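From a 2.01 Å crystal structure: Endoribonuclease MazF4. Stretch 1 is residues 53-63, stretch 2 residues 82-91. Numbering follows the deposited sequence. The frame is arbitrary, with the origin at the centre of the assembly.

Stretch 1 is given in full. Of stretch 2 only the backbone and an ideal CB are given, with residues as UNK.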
# COMPACT_ATOMS: atom_id res chain seq x y z
N TRP A 53 9.26 7.14 -7.41
CA TRP A 53 8.48 8.20 -8.05
C TRP A 53 8.43 7.92 -9.55
O TRP A 53 9.44 7.54 -10.14
CB TRP A 53 9.06 9.57 -7.74
CG TRP A 53 8.74 9.99 -6.33
CD1 TRP A 53 8.85 9.22 -5.19
CD2 TRP A 53 8.24 11.24 -5.91
NE1 TRP A 53 8.46 9.93 -4.10
CE2 TRP A 53 8.08 11.18 -4.50
CE3 TRP A 53 7.91 12.42 -6.57
CZ2 TRP A 53 7.60 12.25 -3.75
CZ3 TRP A 53 7.45 13.48 -5.83
CH2 TRP A 53 7.30 13.39 -4.44
N VAL A 54 7.24 8.06 -10.14
CA VAL A 54 7.04 7.84 -11.57
C VAL A 54 6.45 9.11 -12.19
O VAL A 54 5.36 9.51 -11.83
CB VAL A 54 6.08 6.64 -11.83
CG1 VAL A 54 5.92 6.40 -13.33
CG2 VAL A 54 6.59 5.38 -11.14
N ALA A 55 7.19 9.72 -13.11
CA ALA A 55 6.69 10.87 -13.84
C ALA A 55 5.65 10.43 -14.87
O ALA A 55 5.82 9.42 -15.56
CB ALA A 55 7.84 11.61 -14.55
N MET A 56 4.57 11.20 -14.97
CA MET A 56 3.60 11.01 -16.03
C MET A 56 4.26 11.37 -17.35
O MET A 56 5.16 12.22 -17.39
CB MET A 56 2.38 11.89 -15.82
CG MET A 56 1.55 11.56 -14.59
SD MET A 56 0.91 9.87 -14.59
CE MET A 56 -0.39 10.01 -13.37
N GLY A 57 3.83 10.71 -18.42
CA GLY A 57 4.42 10.86 -19.74
C GLY A 57 3.53 11.63 -20.70
O GLY A 57 2.37 11.93 -20.38
N PRO A 58 4.05 11.93 -21.91
CA PRO A 58 3.31 12.76 -22.85
C PRO A 58 2.00 12.14 -23.35
O PRO A 58 1.17 12.88 -23.87
CB PRO A 58 4.30 12.97 -24.00
CG PRO A 58 5.24 11.82 -23.92
CD PRO A 58 5.35 11.49 -22.46
N SER A 59 1.81 10.83 -23.18
CA SER A 59 0.56 10.15 -23.53
C SER A 59 -0.43 9.99 -22.37
O SER A 59 -1.56 9.56 -22.60
CB SER A 59 0.86 8.77 -24.12
OG SER A 59 1.72 8.89 -25.24
N ASP A 60 -0.02 10.32 -21.14
CA ASP A 60 -0.91 10.18 -19.98
C ASP A 60 -1.87 11.37 -19.88
O ASP A 60 -1.58 12.43 -20.41
CB ASP A 60 -0.11 10.05 -18.68
CG ASP A 60 0.57 8.71 -18.56
OD1 ASP A 60 -0.13 7.68 -18.62
OD2 ASP A 60 1.81 8.70 -18.45
N PRO A 61 -3.02 11.18 -19.20
CA PRO A 61 -4.04 12.23 -19.08
C PRO A 61 -3.71 13.38 -18.12
O PRO A 61 -4.42 14.40 -18.13
CB PRO A 61 -5.24 11.45 -18.52
CG PRO A 61 -4.62 10.34 -17.75
CD PRO A 61 -3.49 9.90 -18.64
N LEU A 62 -2.69 13.22 -17.28
CA LEU A 62 -2.35 14.20 -16.27
C LEU A 62 -0.85 14.45 -16.30
O LEU A 62 -0.08 13.60 -16.75
CB LEU A 62 -2.79 13.69 -14.90
CG LEU A 62 -4.28 13.34 -14.76
CD1 LEU A 62 -4.52 12.30 -13.68
CD2 LEU A 62 -5.10 14.60 -14.50
N THR A 63 -0.46 15.63 -15.82
CA THR A 63 0.95 15.95 -15.62
C THR A 63 1.35 15.57 -14.18
O THR A 63 0.54 15.04 -13.42
CB THR A 63 1.25 17.44 -15.94
OG1 THR A 63 2.66 17.62 -16.13
CG2 THR A 63 0.76 18.38 -14.85
N UNK A 82 -13.58 11.98 -11.35
CA UNK A 82 -12.76 11.08 -12.18
C UNK A 82 -11.91 11.89 -13.17
O UNK A 82 -12.46 12.65 -13.97
CB UNK A 82 -13.65 10.09 -12.93
N UNK A 83 -10.59 11.72 -13.11
CA UNK A 83 -9.65 12.56 -13.86
C UNK A 83 -9.03 11.92 -15.10
O UNK A 83 -8.46 12.62 -15.93
CB UNK A 83 -8.52 12.99 -12.92
N UNK A 84 -9.15 10.60 -15.22
CA UNK A 84 -8.62 9.89 -16.37
C UNK A 84 -7.95 8.60 -15.96
O UNK A 84 -8.00 8.19 -14.80
CB UNK A 84 -7.63 10.77 -17.14
N UNK A 85 -7.32 7.98 -16.96
CA UNK A 85 -6.75 6.66 -16.84
C UNK A 85 -5.30 6.70 -17.34
O UNK A 85 -5.03 7.15 -18.45
CB UNK A 85 -7.58 5.64 -17.62
N UNK A 86 -4.40 6.21 -16.49
CA UNK A 86 -2.98 6.18 -16.80
C UNK A 86 -2.72 5.11 -17.87
O UNK A 86 -3.40 4.08 -17.91
CB UNK A 86 -2.15 5.91 -15.54
N UNK A 87 -1.75 5.37 -18.74
CA UNK A 87 -1.45 4.45 -19.84
C UNK A 87 -0.87 3.13 -19.29
O UNK A 87 -0.29 3.13 -18.20
CB UNK A 87 -0.47 5.10 -20.82
N UNK A 88 -1.04 2.02 -20.03
CA UNK A 88 -0.38 0.77 -19.62
C UNK A 88 1.13 0.88 -19.46
O UNK A 88 1.68 0.28 -18.54
CB UNK A 88 -0.69 -0.33 -20.64
N UNK A 89 1.79 1.63 -20.34
CA UNK A 89 3.23 1.89 -20.21
C UNK A 89 3.56 2.53 -18.86
O UNK A 89 4.45 2.06 -18.16
CB UNK A 89 3.71 2.79 -21.35
N UNK A 90 2.87 3.61 -18.52
CA UNK A 90 3.13 4.28 -17.24
C UNK A 90 2.75 3.38 -16.04
O UNK A 90 3.46 3.38 -15.04
CB UNK A 90 2.35 5.60 -17.17
N UNK A 91 1.68 2.59 -16.17
CA UNK A 91 1.28 1.64 -15.10
C UNK A 91 2.35 0.58 -14.82
O UNK A 91 2.53 0.19 -13.66
CB UNK A 91 -0.03 0.94 -15.48

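At position 82 the ideal CB has no atom of stretch 1 within 5.5 Å, so the visible contact sets no preference; the extended backbone (phi/psi -80/122) would accept many residues. It is Tyr82, whose ring stays clear of stretch 1.

Position 83 points its CB sideways, 4.1 Å from Leu62 CD2. An apolar chain would suit this edge, whether aliphatic or aromatic. Leu83 is found, with CB 4.1 Å from Leu62 CD2.

Position 84 is decided by its backbone. At phi/psi 139/-173 a CB would be jammed against the carbonyl O of position 83, and the ideal CB also falls 2.8 Å from Pro61 CB, a clash. Both observations call for glycine, and Gly84 lets the proline ring pack on the bare main chain, with Pro61 CG 4.2 Å from Gly84 C.

At 85 the CB points away and meets nothing of stretch 1 within 5.5 Å; polar or charged chains would fit as well as any. Glu85 touches stretch 1 through its backbone, its O lying 3.2 Å from Pro61 CD.

At position 86 the ideal CB is 4.1 Å from Asp60 OD1. The ideal CB of position 86 is also 5.0 Å from Met56 CE, and that same ideal CB of position 86 is 5.2 Å from Pro61 CD. Mostly apolar surroundings favour a compact aliphatic chain such as valine or isoleucine. Val86 (chi1 t) packs CG2 3.6 Å from Met56 CE.

Position 87 precedes a helix, and its CB points toward stretch 1, 3.4 Å from Asp60 OD1. Its backbone N already donates to that oxygen (2.8 Å, N-H...O angle 174°). A short side chain that can both donate to the carboxylate and cap the helix is indicated: serine or threonine. Thr87, chi1 p, donates from OG1 to Asp60 OD1 (2.9 Å). Thr87 OG1 accepts from the backbone N of position 90 (3.2 Å), the capping bond, while Thr87 CG2 lies 3.5 Å from Ser59 O.

Positions 88 and 89 have no neighbour in stretch 1 within 5.5 Å of CB. The first helical turn tolerates proline, hence Pro88 is unsurprising; Ala89 is one of many possibilities.

Position 90 aims its CB toward stretch 1, 3.4 Å from Asp60 OD2, with Met56 SD and Val54 CG1 at 5.2 and 5.3 Å. A small donor with some apolar surface fits, threonine better than serine. Thr90 OG1 donates to Asp60 OD2 (2.5 Å), an oxygen that also accepts from Gly57 N (2.8 Å). A water donates to both Thr90 OG1 (2.9 Å) and Ala55 O (3.0 Å), and Thr90 CG2 sits 4.1 Å from Val54 CG1.

Position 91 points away, leaving its choice open here; it is Met91.

Stretch 2, residues 82-91: YLGEVTPATM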
# COMPACT_ATOMS: atom_id res chain seq x y z
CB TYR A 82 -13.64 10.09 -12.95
CG TYR A 82 -12.89 9.28 -13.99
CD1 TYR A 82 -11.93 8.36 -13.62
CD2 TYR A 82 -13.14 9.46 -15.36
CE1 TYR A 82 -11.23 7.62 -14.57
CE2 TYR A 82 -12.45 8.73 -16.32
CZ TYR A 82 -11.50 7.81 -15.92
OH TYR A 82 -10.81 7.07 -16.85
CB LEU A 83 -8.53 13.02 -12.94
CG LEU A 83 -8.91 13.83 -11.70
CD1 LEU A 83 -7.66 14.45 -11.10
CD2 LEU A 83 -9.94 14.90 -12.02
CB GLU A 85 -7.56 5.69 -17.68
CG GLU A 85 -7.19 4.23 -17.49
CD GLU A 85 -8.15 3.28 -18.17
OE1 GLU A 85 -9.19 3.74 -18.70
OE2 GLU A 85 -7.86 2.06 -18.17
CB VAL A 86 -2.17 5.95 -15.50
CG1 VAL A 86 -0.71 5.64 -15.78
CG2 VAL A 86 -2.28 7.18 -14.62
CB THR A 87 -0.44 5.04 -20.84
OG1 THR A 87 0.76 5.41 -20.14
CG2 THR A 87 -1.02 6.26 -21.56
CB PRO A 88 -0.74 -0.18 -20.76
CG PRO A 88 -2.09 0.28 -21.20
CD PRO A 88 -2.03 1.78 -21.09
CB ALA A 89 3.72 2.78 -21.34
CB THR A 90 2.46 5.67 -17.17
OG1 THR A 90 3.02 6.51 -18.19
CG2 THR A 90 2.67 6.34 -15.80
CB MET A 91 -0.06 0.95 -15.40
CG MET A 91 -1.30 1.78 -15.11
SD MET A 91 -1.37 2.52 -13.45
CE MET A 91 -1.34 1.11 -12.37
O HOH W 1 5.75 7.45 -17.79
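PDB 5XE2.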